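Arabinan endo-1,5-alpha-l-arabinosidase A (Cellvibrio cellulosa, PDB 1GYH) hydrolyses the alpha-1,5-arabinofuranosyl bonds of linear arabinan, yielding almost exclusively arabinotriose, and so takes part in the degradation of plant cell walls. Local coordinates at residues V7-M12 with L64-I69; Y77-V82 with P130-D135; T89-V94 with K112-E117; G145-G150 with S188-A193. All coordinates share one frame; numbering follows the deposited sequence.

Contact 1. Residues V7-M12 with L64-I69; sequences VHDPVM and LWAPDI
The Asp9 carboxylate stands off from Ala66, on whose CA the Asp9 CB packs at 3.9 Å, and is turned to His8 and Thr24. His8 ND1 reaches Asp9 OD2 from above the carboxylate plane at 3.0 Å, in a tilted histidine-carboxylate hydrogen bond, and Thr24 OG1 is a second partner of OD2. With chi1 at -43°, CG stands anti to the carbonyl carbon, which turns the acid back toward His8. The Pro67 ring presents CD to Asp9 O at 3.8 Å and CG to a methyl of Val11. Beside it, Asp68 sends OD1 to Val11 CG1, while its OD2 accepts a bond from Ile132 N. Val11 is the apolar wedge between the segments: CG1 sits 3.3 Å from Pro67 O, and CG2 meets Ile69 CG2 at 3.9 Å. Valine suits this place because its two methyls reach Pro67, Asp68 and Ile69 at once, as Ala66, with only a methyl, suits the place beside Asp9 CB. Residues 9-12 and 66-69 run nearly parallel, 10° apart, with no direct hydrogen bond between them; instead a water lies 3.0 Å from Asp9 O and 2.6 Å from Pro67 O. Asp9 is probably the proton acceptor in catalysis, so the packing places a likely catalytic group near the middle of the molecule. Strands 11-15 and 63-72 belong to adjacent blades of the five-bladed propeller; Phe22 of strand 18-23 packs on Val11 and Ile69, and strand 257-268 brings His262 against Asp9 and Ala66.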
loop_
_atom_site.group_PDB
_atom_site.type_symbol
_atom_site.label_atom_id
_atom_site.label_comp_id
_atom_site.label_asym_id
_atom_site.label_seq_id
_atom_site.Cartn_x
_atom_site.Cartn_y
_atom_site.Cartn_z
ATOM N N VAL A 7 -13.066 1.411 -3.308
ATOM C CA VAL A 7 -11.858 0.670 -2.941
ATOM C C VAL A 7 -11.204 1.298 -1.728
ATOM O O VAL A 7 -11.437 2.472 -1.402
ATOM C CB VAL A 7 -10.801 0.641 -4.108
ATOM C CG1 VAL A 7 -11.421 0.113 -5.340
ATOM C CG2 VAL A 7 -10.144 2.051 -4.362
ATOM N N HIS A 8 -10.356 0.517 -1.070
ATOM C CA HIS A 8 -9.541 0.982 0.053
ATOM C C HIS A 8 -8.159 0.378 -0.143
ATOM O O HIS A 8 -8.019 -0.848 -0.351
ATOM C CB HIS A 8 -10.162 0.499 1.408
ATOM C CG HIS A 8 -9.954 1.433 2.565
ATOM N ND1 HIS A 8 -9.023 1.185 3.556
ATOM C CD2 HIS A 8 -10.590 2.588 2.925
ATOM C CE1 HIS A 8 -9.078 2.153 4.462
ATOM N NE2 HIS A 8 -10.029 3.014 4.108
ATOM N N ASP A 9 -7.129 1.217 -0.084
ATOM C CA ASP A 9 -5.735 0.774 -0.116
ATOM C C ASP A 9 -5.366 0.173 -1.495
ATOM O O ASP A 9 -4.770 -0.880 -1.544
ATOM C CB ASP A 9 -5.411 -0.214 1.047
ATOM C CG ASP A 9 -6.022 0.221 2.388
ATOM O OD1 ASP A 9 -5.882 1.435 2.754
ATOM O OD2 ASP A 9 -6.663 -0.581 3.124
ATOM N N PRO A 10 -5.670 0.864 -2.599
ATOM C CA PRO A 10 -5.543 0.278 -3.946
ATOM C C PRO A 10 -4.129 0.149 -4.489
ATOM O O PRO A 10 -3.252 0.967 -4.199
ATOM C CB PRO A 10 -6.346 1.225 -4.818
ATOM C CG PRO A 10 -6.079 2.541 -4.194
ATOM C CD PRO A 10 -6.156 2.252 -2.662
ATOM N N VAL A 11 -3.938 -0.929 -5.235
ATOM C CA VAL A 11 -2.767 -1.148 -6.075
ATOM C C VAL A 11 -3.212 -1.662 -7.462
ATOM O O VAL A 11 -4.352 -2.141 -7.649
ATOM C CB VAL A 11 -1.767 -2.115 -5.443
ATOM C CG1 VAL A 11 -1.141 -1.517 -4.158
ATOM C CG2 VAL A 11 -2.418 -3.507 -5.202
ATOM N N MET A 12 -2.310 -1.559 -8.445
ATOM C CA MET A 12 -2.652 -1.880 -9.848
ATOM C C MET A 12 -1.464 -2.479 -10.572
ATOM O O MET A 12 -0.303 -2.250 -10.194
ATOM C CB MET A 12 -3.092 -0.626 -10.634
ATOM C CG MET A 12 -4.436 -0.015 -10.257
ATOM S SD MET A 12 -4.895 1.524 -11.130
ATOM C CE MET A 12 -4.816 1.041 -12.769
ATOM N N LEU A 64 -9.147 -9.201 4.172
ATOM C CA LEU A 64 -7.700 -9.026 4.056
ATOM C C LEU A 64 -7.388 -7.583 3.700
ATOM O O LEU A 64 -8.177 -6.933 3.006
ATOM C CB LEU A 64 -7.132 -9.994 3.013
ATOM C CG LEU A 64 -7.327 -11.487 3.313
ATOM C CD1 LEU A 64 -6.920 -12.373 2.101
ATOM C CD2 LEU A 64 -6.503 -11.861 4.549
ATOM N N TRP A 65 -6.254 -7.070 4.193
ATOM C CA TRP A 65 -5.961 -5.638 4.080
ATOM C C TRP A 65 -4.710 -5.353 3.230
ATOM O O TRP A 65 -3.739 -6.117 3.271
ATOM C CB TRP A 65 -5.667 -4.985 5.415
ATOM C CG TRP A 65 -6.694 -5.089 6.582
ATOM C CD1 TRP A 65 -7.937 -5.621 6.583
ATOM C CD2 TRP A 65 -6.449 -4.621 7.903
ATOM N NE1 TRP A 65 -8.487 -5.517 7.842
ATOM C CE2 TRP A 65 -7.582 -4.889 8.668
ATOM C CE3 TRP A 65 -5.363 -3.991 8.512
ATOM C CZ2 TRP A 65 -7.673 -4.549 10.036
ATOM C CZ3 TRP A 65 -5.452 -3.631 9.896
ATOM C CH2 TRP A 65 -6.600 -3.928 10.626
ATOM N N ALA A 66 -4.763 -4.217 2.532
ATOM C CA ALA A 66 -3.574 -3.499 1.991
ATOM C C ALA A 66 -2.680 -4.363 1.095
ATOM O O ALA A 66 -1.503 -4.597 1.364
ATOM C CB ALA A 66 -2.787 -2.857 3.168
ATOM N N PRO A 67 -3.234 -4.824 -0.015
ATOM C CA PRO A 67 -2.492 -5.703 -0.888
ATOM C C PRO A 67 -1.332 -4.932 -1.605
ATOM O O PRO A 67 -1.364 -3.685 -1.726
ATOM C CB PRO A 67 -3.544 -6.142 -1.909
ATOM C CG PRO A 67 -4.538 -5.035 -1.963
ATOM C CD PRO A 67 -4.569 -4.494 -0.552
ATOM N N ASP A 68 -0.308 -5.670 -2.002
ATOM C CA ASP A 68 0.621 -5.183 -3.038
ATOM C C ASP A 68 0.737 -6.203 -4.146
ATOM O O ASP A 68 0.809 -7.443 -3.882
ATOM C CB ASP A 68 2.020 -4.827 -2.468
ATOM C CG ASP A 68 2.792 -3.861 -3.391
ATOM O OD1 ASP A 68 2.200 -2.879 -3.891
ATOM O OD2 ASP A 68 3.988 -3.987 -3.653
ATOM N N ILE A 69 0.732 -5.711 -5.394
ATOM C CA ILE A 69 0.917 -6.608 -6.550
ATOM C C ILE A 69 2.293 -6.345 -7.183
ATOM O O ILE A 69 2.687 -5.171 -7.359
ATOM C CB ILE A 69 -0.289 -6.490 -7.541
ATOM C CG1 ILE A 69 -0.180 -7.501 -8.679
ATOM C CG2 ILE A 69 -0.410 -5.082 -8.147
ATOM C CD1 ILE A 69 -0.430 -8.969 -8.236
HETATM O O HOH W 1 -2.071 -1.548 -0.443
#

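Contact 2. Residues Y77-V82 with P130-D135; sequences YLYYSV and PAIIAD
Tyr79 is the first residue of strand 75-82 to meet segment 130-135, and it does so from CB to the far part of its ring. Its CB rests at 3.6 Å on Pro130 CG, the puckered corner of the proline ring. With chi1 at -60°, CG stands anti to the carbonyl carbon and the aromatic ring extends over Ile132. There CD1 of Ile132 lies over one face, 3.7 Å from the ring centroid and 14° off the normal, a CH-pi contact, while CG1 of Ile132 approaches Tyr79 CE1 at 3.5 Å. The two side chains cross at about a right angle, so the isoleucine offers CG1 and CD1 to the ring instead of lying alongside it. The tyrosine hydroxyl continues past this packing to bond Leu160 O. Tyr80 points its CB the other way, as strand alternation requires, and hydrogen-bonds Asp111 through its hydroxyl. At Ser81, OG lies 3.5 Å from Pro130 CD, close packing of a small residue, and its polar needs are met by the Trp65 carbonyl and the amide of Ala129, the engineered alanine. No hydrogen bond joins the two segments, which therefore meet by apolar and CH-pi packing between side chains; polar bonds such as Asp68 OD2 with Ile132 N also cross between the two blades.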
loop_
_atom_site.group_PDB
_atom_site.type_symbol
_atom_site.label_atom_id
_atom_site.label_comp_id
_atom_site.label_asym_id
_atom_site.label_seq_id
_atom_site.Cartn_x
_atom_site.Cartn_y
_atom_site.Cartn_z
ATOM N N TYR A 77 2.888 -11.932 -7.863
ATOM C CA TYR A 77 3.004 -12.045 -6.415
ATOM C C TYR A 77 2.056 -11.015 -5.765
ATOM O O TYR A 77 2.193 -9.809 -5.967
ATOM C CB TYR A 77 4.430 -11.793 -5.956
ATOM C CG TYR A 77 5.429 -12.848 -6.313
ATOM C CD1 TYR A 77 5.871 -13.005 -7.629
ATOM C CD2 TYR A 77 5.943 -13.696 -5.372
ATOM C CE1 TYR A 77 6.769 -13.954 -7.961
ATOM C CE2 TYR A 77 6.856 -14.666 -5.722
ATOM C CZ TYR A 77 7.258 -14.787 -7.008
ATOM O OH TYR A 77 8.162 -15.740 -7.368
ATOM N N LEU A 78 1.086 -11.518 -4.992
ATOM C CA LEU A 78 0.106 -10.696 -4.320
ATOM C C LEU A 78 0.342 -10.837 -2.811
ATOM O O LEU A 78 0.032 -11.869 -2.225
ATOM C CB LEU A 78 -1.295 -11.160 -4.704
ATOM C CG LEU A 78 -2.462 -10.513 -3.935
ATOM C CD1 LEU A 78 -2.417 -8.980 -4.190
ATOM C CD2 LEU A 78 -3.841 -11.065 -4.304
ATOM N N TYR A 79 0.903 -9.798 -2.218
ATOM C CA TYR A 79 1.106 -9.680 -0.777
ATOM C C TYR A 79 -0.164 -9.125 -0.135
ATOM O O TYR A 79 -0.874 -8.365 -0.756
ATOM C CB TYR A 79 2.317 -8.792 -0.469
ATOM C CG TYR A 79 3.572 -9.366 -1.076
ATOM C CD1 TYR A 79 3.890 -9.139 -2.439
ATOM C CD2 TYR A 79 4.418 -10.181 -0.330
ATOM C CE1 TYR A 79 5.035 -9.704 -2.997
ATOM C CE2 TYR A 79 5.546 -10.758 -0.890
ATOM C CZ TYR A 79 5.865 -10.496 -2.207
ATOM O OH TYR A 79 6.970 -11.083 -2.735
ATOM N N TYR A 80 -0.452 -9.540 1.109
ATOM C CA TYR A 80 -1.724 -9.219 1.757
ATOM C C TYR A 80 -1.497 -9.281 3.276
ATOM O O TYR A 80 -0.547 -9.932 3.734
ATOM C CB TYR A 80 -2.854 -10.201 1.312
ATOM C CG TYR A 80 -2.570 -11.667 1.650
ATOM C CD1 TYR A 80 -2.865 -12.167 2.920
ATOM C CD2 TYR A 80 -1.920 -12.524 0.735
ATOM C CE1 TYR A 80 -2.581 -13.471 3.272
ATOM C CE2 TYR A 80 -1.607 -13.842 1.066
ATOM C CZ TYR A 80 -1.947 -14.322 2.358
ATOM O OH TYR A 80 -1.678 -15.613 2.756
ATOM N N SER A 81 -2.367 -8.594 4.031
ATOM C CA SER A 81 -2.230 -8.446 5.492
ATOM C C SER A 81 -3.426 -9.110 6.207
ATOM O O SER A 81 -4.576 -8.925 5.819
ATOM C CB SER A 81 -2.150 -6.959 5.893
ATOM O OG SER A 81 -1.296 -6.212 5.018
ATOM N N VAL A 82 -3.115 -9.905 7.217
ATOM C CA VAL A 82 -4.092 -10.444 8.204
ATOM C C VAL A 82 -3.862 -9.687 9.520
ATOM O O VAL A 82 -2.754 -9.624 10.040
ATOM C CB VAL A 82 -3.854 -11.939 8.396
ATOM C CG1 VAL A 82 -4.606 -12.461 9.629
ATOM C CG2 VAL A 82 -4.258 -12.731 7.156
ATOM N N PRO A 130 2.337 -4.086 3.061
ATOM C CA PRO A 130 3.564 -4.322 2.303
ATOM C C PRO A 130 3.630 -3.521 0.989
ATOM O O PRO A 130 2.590 -3.207 0.370
ATOM C CB PRO A 130 3.487 -5.810 1.976
ATOM C CG PRO A 130 2.077 -6.062 1.887
ATOM C CD PRO A 130 1.461 -5.267 2.999
ATOM N N ALA A 131 4.873 -3.204 0.595
ATOM C CA ALA A 131 5.164 -2.615 -0.732
ATOM C C ALA A 131 6.514 -3.141 -1.221
ATOM O O ALA A 131 7.493 -3.125 -0.445
ATOM C CB ALA A 131 5.125 -1.099 -0.699
ATOM N N ILE A 132 6.586 -3.612 -2.474
ATOM C CA ILE A 132 7.783 -4.302 -2.953
ATOM C C ILE A 132 8.592 -3.378 -3.880
ATOM O O ILE A 132 8.018 -2.775 -4.772
ATOM C CB ILE A 132 7.410 -5.588 -3.721
ATOM C CG1 ILE A 132 6.430 -6.503 -2.918
ATOM C CG2 ILE A 132 8.646 -6.352 -4.126
ATOM C CD1 ILE A 132 6.937 -6.941 -1.536
ATOM N N ILE A 133 9.904 -3.323 -3.679
ATOM C CA ILE A 133 10.805 -2.446 -4.471
ATOM C C ILE A 133 12.115 -3.159 -4.792
ATOM O O ILE A 133 12.743 -3.761 -3.917
ATOM C CB ILE A 133 11.075 -1.093 -3.756
ATOM C CG1 ILE A 133 11.959 -0.162 -4.632
ATOM C CG2 ILE A 133 11.787 -1.290 -2.377
ATOM C CD1 ILE A 133 11.227 0.335 -5.892
ATOM N N ALA A 134 12.540 -3.103 -6.054
ATOM C CA ALA A 134 13.839 -3.611 -6.425
ATOM C C ALA A 134 14.860 -2.479 -6.558
ATOM O O ALA A 134 14.495 -1.355 -6.907
ATOM C CB ALA A 134 13.777 -4.382 -7.713
ATOM N N ASP A 135 16.127 -2.816 -6.306
ATOM C CA ASP A 135 17.239 -1.872 -6.420
ATOM C C ASP A 135 18.066 -2.114 -7.688
ATOM O O ASP A 135 17.680 -2.927 -8.513
ATOM C CB ASP A 135 18.071 -1.822 -5.113
ATOM C CG ASP A 135 18.887 -3.065 -4.820
ATOM O OD1 ASP A 135 19.193 -3.889 -5.727
ATOM O OD2 ASP A 135 19.316 -3.258 -3.642
#

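Contact 3. Residues T89-V94 with K112-E117; sequences TSAIGV and KGIVIE
A classic beta bulge, in which Val115 and Ile116 both face Ile92, interrupts the antiparallel pairing of strands 90-97 and 110-118, the outer pair of one propeller blade. Ile92 N donates to Ile116 O at 2.9 Å, and the carbonyl of Ile92 receives Val115 N at 2.7 Å and, weakly, Ile116 N. Beyond the bulge the register is shifted by one: Val94 N bonds Gly113 O, and Lys112 N bonds Val94 O. Gly93 CA comes within 3.2 Å of Gly113 O. Glycine suits position 113, whose positive phi (88°) lies where other residues would press their CB against the preceding carbonyl. Val115, at the corner, turns its side chain to the neighbouring strand, where CG2 meets Val94 CG1 at 3.8 Å. On the face of Ala91, Ile114 and Glu117, the small alanine has its CB 3.9 Å from Glu117 CB and 4.1 Å from Ile114 CG2. Glu117 CG, anti to the backbone N with chi1 at 174°, packs 3.3 Å from Ser90 O, and the extended chain then carries the carboxylate to a salt bridge with Arg55. Helix 53-56 lies against this face. On the other, Ile92 and Ile116 lie side by side, CD1 to CG2 at 4.0 Å, beneath Met142 and Phe144. The chemistry is thus backbone bonding with apolar packing on both faces. The bulge accommodates the bend in strand 110-118 without losing the pairing, while Ser90 OG bonds both Ser83 OG and Asn126 OD1, Asn126 being a probable substrate-binding residue.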
loop_
_atom_site.group_PDB
_atom_site.type_symbol
_atom_site.label_atom_id
_atom_site.label_comp_id
_atom_site.label_asym_id
_atom_site.label_seq_id
_atom_site.Cartn_x
_atom_site.Cartn_y
_atom_site.Cartn_z
ATOM N N THR A 89 -1.322 -7.875 16.386
ATOM C CA THR A 89 -1.432 -9.304 16.084
ATOM C C THR A 89 -1.704 -9.410 14.569
ATOM O O THR A 89 -2.876 -9.411 14.109
ATOM C CB THR A 89 -2.586 -9.944 16.840
ATOM O OG1 THR A 89 -3.819 -9.225 16.581
ATOM C CG2 THR A 89 -2.351 -9.900 18.412
ATOM N N SER A 90 -0.616 -9.446 13.800
ATOM C CA SER A 90 -0.690 -9.224 12.342
ATOM C C SER A 90 0.385 -10.009 11.621
ATOM O O SER A 90 1.429 -10.350 12.196
ATOM C CB SER A 90 -0.451 -7.751 11.978
ATOM O OG SER A 90 -1.274 -6.874 12.730
ATOM N N ALA A 91 0.115 -10.294 10.361
ATOM C CA ALA A 91 1.099 -10.947 9.510
ATOM C C ALA A 91 0.826 -10.604 8.044
ATOM O O ALA A 91 -0.351 -10.440 7.621
ATOM C CB ALA A 91 1.087 -12.470 9.683
ATOM N N ILE A 92 1.927 -10.541 7.298
ATOM C CA ILE A 92 1.896 -10.397 5.840
ATOM C C ILE A 92 2.158 -11.732 5.189
ATOM O O ILE A 92 3.155 -12.412 5.482
ATOM C CB ILE A 92 2.912 -9.316 5.384
ATOM C CG1 ILE A 92 2.477 -7.943 5.860
ATOM C CG2 ILE A 92 3.048 -9.334 3.864
ATOM C CD1 ILE A 92 3.641 -6.896 5.931
ATOM N N GLY A 93 1.221 -12.128 4.337
ATOM C CA GLY A 93 1.324 -13.315 3.536
ATOM C C GLY A 93 1.575 -13.006 2.053
ATOM O O GLY A 93 1.492 -11.860 1.634
ATOM N N VAL A 94 1.859 -14.036 1.285
ATOM C CA VAL A 94 1.913 -13.889 -0.174
ATOM C C VAL A 94 1.329 -15.088 -0.902
ATOM O O VAL A 94 1.605 -16.237 -0.548
ATOM C CB VAL A 94 3.367 -13.554 -0.648
ATOM C CG1 VAL A 94 4.315 -14.661 -0.383
ATOM C CG2 VAL A 94 3.375 -13.161 -2.142
ATOM N N LYS A 112 1.544 -19.105 -0.243
ATOM C CA LYS A 112 2.874 -19.484 0.168
ATOM C C LYS A 112 3.109 -19.206 1.666
ATOM O O LYS A 112 4.195 -19.479 2.195
ATOM C CB LYS A 112 3.892 -18.723 -0.713
ATOM C CG LYS A 112 3.673 -18.923 -2.244
ATOM C CD LYS A 112 3.787 -20.359 -2.660
ATOM C CE LYS A 112 3.537 -20.552 -4.145
ATOM N NZ LYS A 112 3.760 -21.945 -4.578
ATOM N N GLY A 113 2.086 -18.664 2.357
ATOM C CA GLY A 113 2.148 -18.461 3.806
ATOM C C GLY A 113 2.746 -17.128 4.278
ATOM O O GLY A 113 2.786 -16.112 3.553
ATOM N N ILE A 114 3.212 -17.135 5.523
ATOM C CA ILE A 114 3.601 -15.951 6.219
ATOM C C ILE A 114 5.021 -15.519 5.871
ATOM O O ILE A 114 5.975 -16.269 6.068
ATOM C CB ILE A 114 3.484 -16.164 7.755
ATOM C CG1 ILE A 114 1.996 -16.412 8.132
ATOM C CG2 ILE A 114 4.095 -14.998 8.480
ATOM C CD1 ILE A 114 1.844 -16.894 9.575
ATOM N N VAL A 115 5.126 -14.290 5.378
ATOM C CA VAL A 115 6.406 -13.639 5.094
ATOM C C VAL A 115 6.996 -13.079 6.383
ATOM O O VAL A 115 8.138 -13.328 6.720
ATOM C CB VAL A 115 6.240 -12.495 4.070
ATOM C CG1 VAL A 115 7.581 -11.837 3.757
ATOM C CG2 VAL A 115 5.560 -12.988 2.743
ATOM N N ILE A 116 6.195 -12.320 7.113
ATOM C CA ILE A 116 6.613 -11.731 8.367
ATOM C C ILE A 116 5.384 -11.527 9.262
ATOM O O ILE A 116 4.305 -11.210 8.769
ATOM C CB ILE A 116 7.367 -10.406 8.075
ATOM C CG1 ILE A 116 8.120 -9.930 9.299
ATOM C CG2 ILE A 116 6.442 -9.355 7.444
ATOM C CD1 ILE A 116 7.648 -8.640 9.787
ATOM N N GLU A 117 5.580 -11.754 10.558
ATOM C CA GLU A 117 4.518 -11.620 11.579
ATOM C C GLU A 117 5.010 -10.763 12.767
ATOM O O GLU A 117 6.090 -10.974 13.287
ATOM C CB GLU A 117 4.088 -13.024 12.052
ATOM C CG GLU A 117 3.076 -13.003 13.229
ATOM C CD GLU A 117 2.591 -14.378 13.670
ATOM O OE1 GLU A 117 2.887 -15.405 12.980
ATOM O OE2 GLU A 117 1.888 -14.424 14.724
#

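Contact 4. Residues G145-G150 with S188-A193; sequences GSFWGG and SAQIEA
Glu192 starts against Ser146: its CB lies 3.6 Å from Ser146 CB, where the backbones of the two residues are bridged. Its CG, placed between the backbone N and the carbonyl carbon by chi1 of 67°, is held in a crowded position that sends the extended chain along the serine. At the tip, Ser146 OG donates to OE1 at 2.6 Å, using the anti lone pair of that oxygen, while OE2 bonds Tyr220 OH. OE1 also lies at the edge of the Phe147 ring, in its plane and 4.0 Å from CE1, with ring and carboxylate 73° apart. A serine hydroxyl, short and polar, and an aromatic edge thus share one oxygen. The face of Phe147 covers the turn before Glu192: Ala189 O sits over it, 3.4 Å from CD2, and Gln190 CA makes a CH-pi contact 4.0 Å from the centroid. The small Ala189 puts its CB near Trp148 O, and Gln190 lays its CG alongside the ring. The backbones close the contact, with Phe147 N bonding Ile191 O at 3.0 Å, at an almost straight 175°, and Ala193 N bonding Gly145 O. Gly145 suits its place because a CB would collide with Gly150 O, at the last residue of the type II' turn that starts at Phe147. Glu192 is the probable proton donor of the enzyme and Ser146 a probable substrate-binding residue, consistent with the loop after strand 140-144 helping to position the acid. This is an active-site arrangement of a family 43 five-bladed propeller, with the inner strand 191-199 carrying the acid.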
loop_
_atom_site.group_PDB
_atom_site.type_symbol
_atom_site.label_atom_id
_atom_site.label_comp_id
_atom_site.label_asym_id
_atom_site.label_seq_id
_atom_site.Cartn_x
_atom_site.Cartn_y
_atom_site.Cartn_z
ATOM N N GLY A 145 4.456 -1.268 7.314
ATOM C CA GLY A 145 4.302 -0.771 8.671
ATOM C C GLY A 145 3.130 0.164 8.904
ATOM O O GLY A 145 2.513 0.682 7.950
ATOM N N SER A 146 2.804 0.345 10.183
ATOM C CA SER A 146 1.667 1.195 10.620
ATOM C C SER A 146 1.748 1.397 12.117
ATOM O O SER A 146 1.758 0.414 12.862
ATOM C CB SER A 146 0.337 0.493 10.289
ATOM O OG SER A 146 -0.800 1.237 10.758
ATOM N N PHE A 147 1.865 2.648 12.554
ATOM C CA PHE A 147 1.922 3.012 13.965
ATOM C C PHE A 147 3.104 2.312 14.688
ATOM O O PHE A 147 4.128 1.990 14.082
ATOM C CB PHE A 147 0.504 2.813 14.631
ATOM C CG PHE A 147 -0.563 3.835 14.206
ATOM C CD1 PHE A 147 -1.101 3.845 12.919
ATOM C CD2 PHE A 147 -1.048 4.755 15.098
ATOM C CE1 PHE A 147 -2.056 4.760 12.550
ATOM C CE2 PHE A 147 -2.044 5.705 14.721
ATOM C CZ PHE A 147 -2.549 5.695 13.479
ATOM N N TRP A 148 2.988 2.081 15.998
ATOM C CA TRP A 148 4.117 1.560 16.771
ATOM C C TRP A 148 5.416 2.332 16.426
ATOM O O TRP A 148 5.399 3.575 16.449
ATOM C CB TRP A 148 4.190 0.024 16.607
ATOM C CG TRP A 148 3.097 -0.684 17.460
ATOM C CD1 TRP A 148 3.239 -1.202 18.749
ATOM C CD2 TRP A 148 1.721 -0.882 17.106
ATOM N NE1 TRP A 148 2.041 -1.731 19.173
ATOM C CE2 TRP A 148 1.088 -1.543 18.200
ATOM C CE3 TRP A 148 0.949 -0.582 15.976
ATOM C CZ2 TRP A 148 -0.268 -1.896 18.183
ATOM C CZ3 TRP A 148 -0.417 -0.933 15.960
ATOM C CH2 TRP A 148 -1.004 -1.589 17.070
ATOM N N GLY A 149 6.512 1.626 16.172
ATOM C CA GLY A 149 7.829 2.220 15.903
ATOM C C GLY A 149 8.100 2.540 14.418
ATOM O O GLY A 149 9.271 2.711 14.001
ATOM N N GLY A 150 7.028 2.612 13.636
ATOM C CA GLY A 150 7.034 3.113 12.270
ATOM C C GLY A 150 7.250 2.123 11.122
ATOM O O GLY A 150 6.856 0.954 11.183
ATOM N N SER A 188 0.682 7.391 19.323
ATOM C CA SER A 188 0.323 8.656 18.684
ATOM C C SER A 188 1.055 8.894 17.349
ATOM O O SER A 188 0.843 9.920 16.717
ATOM C CB SER A 188 0.635 9.826 19.622
ATOM O OG SER A 188 2.026 9.851 19.936
ATOM N N ALA A 189 1.891 7.945 16.954
ATOM C CA ALA A 189 2.647 7.998 15.701
ATOM C C ALA A 189 1.722 7.608 14.502
ATOM O O ALA A 189 1.672 6.451 14.091
ATOM C CB ALA A 189 3.832 7.082 15.817
ATOM N N GLN A 190 0.962 8.580 13.985
ATOM C CA GLN A 190 -0.029 8.324 12.945
ATOM C C GLN A 190 0.677 8.363 11.588
ATOM O O GLN A 190 0.622 9.371 10.870
ATOM C CB GLN A 190 -1.188 9.336 13.023
ATOM C CG GLN A 190 -1.882 9.395 14.431
ATOM C CD GLN A 190 -2.886 10.489 14.647
ATOM O OE1 GLN A 190 -3.561 10.514 15.727
ATOM N NE2 GLN A 190 -3.047 11.375 13.678
ATOM N N ILE A 191 1.374 7.265 11.297
ATOM C CA ILE A 191 2.110 7.054 10.065
ATOM C C ILE A 191 1.954 5.628 9.625
ATOM O O ILE A 191 2.108 4.704 10.440
ATOM C CB ILE A 191 3.654 7.397 10.217
ATOM C CG1 ILE A 191 4.372 7.168 8.877
ATOM C CG2 ILE A 191 4.374 6.598 11.362
ATOM C CD1 ILE A 191 5.827 7.556 8.865
ATOM N N GLU A 192 1.638 5.411 8.351
ATOM C CA GLU A 192 1.501 4.044 7.818
ATOM C C GLU A 192 1.617 3.982 6.287
ATOM O O GLU A 192 1.651 5.005 5.606
ATOM C CB GLU A 192 0.140 3.407 8.253
ATOM C CG GLU A 192 -1.106 4.044 7.652
ATOM C CD GLU A 192 -2.416 3.516 8.228
ATOM O OE1 GLU A 192 -2.373 2.678 9.193
ATOM O OE2 GLU A 192 -3.496 3.954 7.716
ATOM N N ALA A 193 1.602 2.765 5.770
ATOM C CA ALA A 193 1.381 2.476 4.354
ATOM C C ALA A 193 2.517 3.031 3.457
ATOM O O ALA A 193 2.255 3.808 2.552
ATOM C CB ALA A 193 0.028 3.012 3.892
#

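The four contacts follow the chain in order around the propeller, except that contact 3 falls within the interval between the two segments of contact 2. Contacts 1 and 2 each place one segment, and contact 3 both, in the same sheet: strands 63-72, 75-82, 90-97 and 110-118 lie side by side, so contacts 1 and 2, with centres 10 Å apart, and contacts 2 and 3, 11 Å apart, touch directly. Contact 3 joins strands within that blade, whereas contacts 1 and 2 tie it to the blades before and after. Contact 4 joins the next pair of blades, its centre about 17 to 18 Å from the others. Contacts 1 and 4 carry the probable catalytic base and acid, which adjacent blade packing therefore places across a common site.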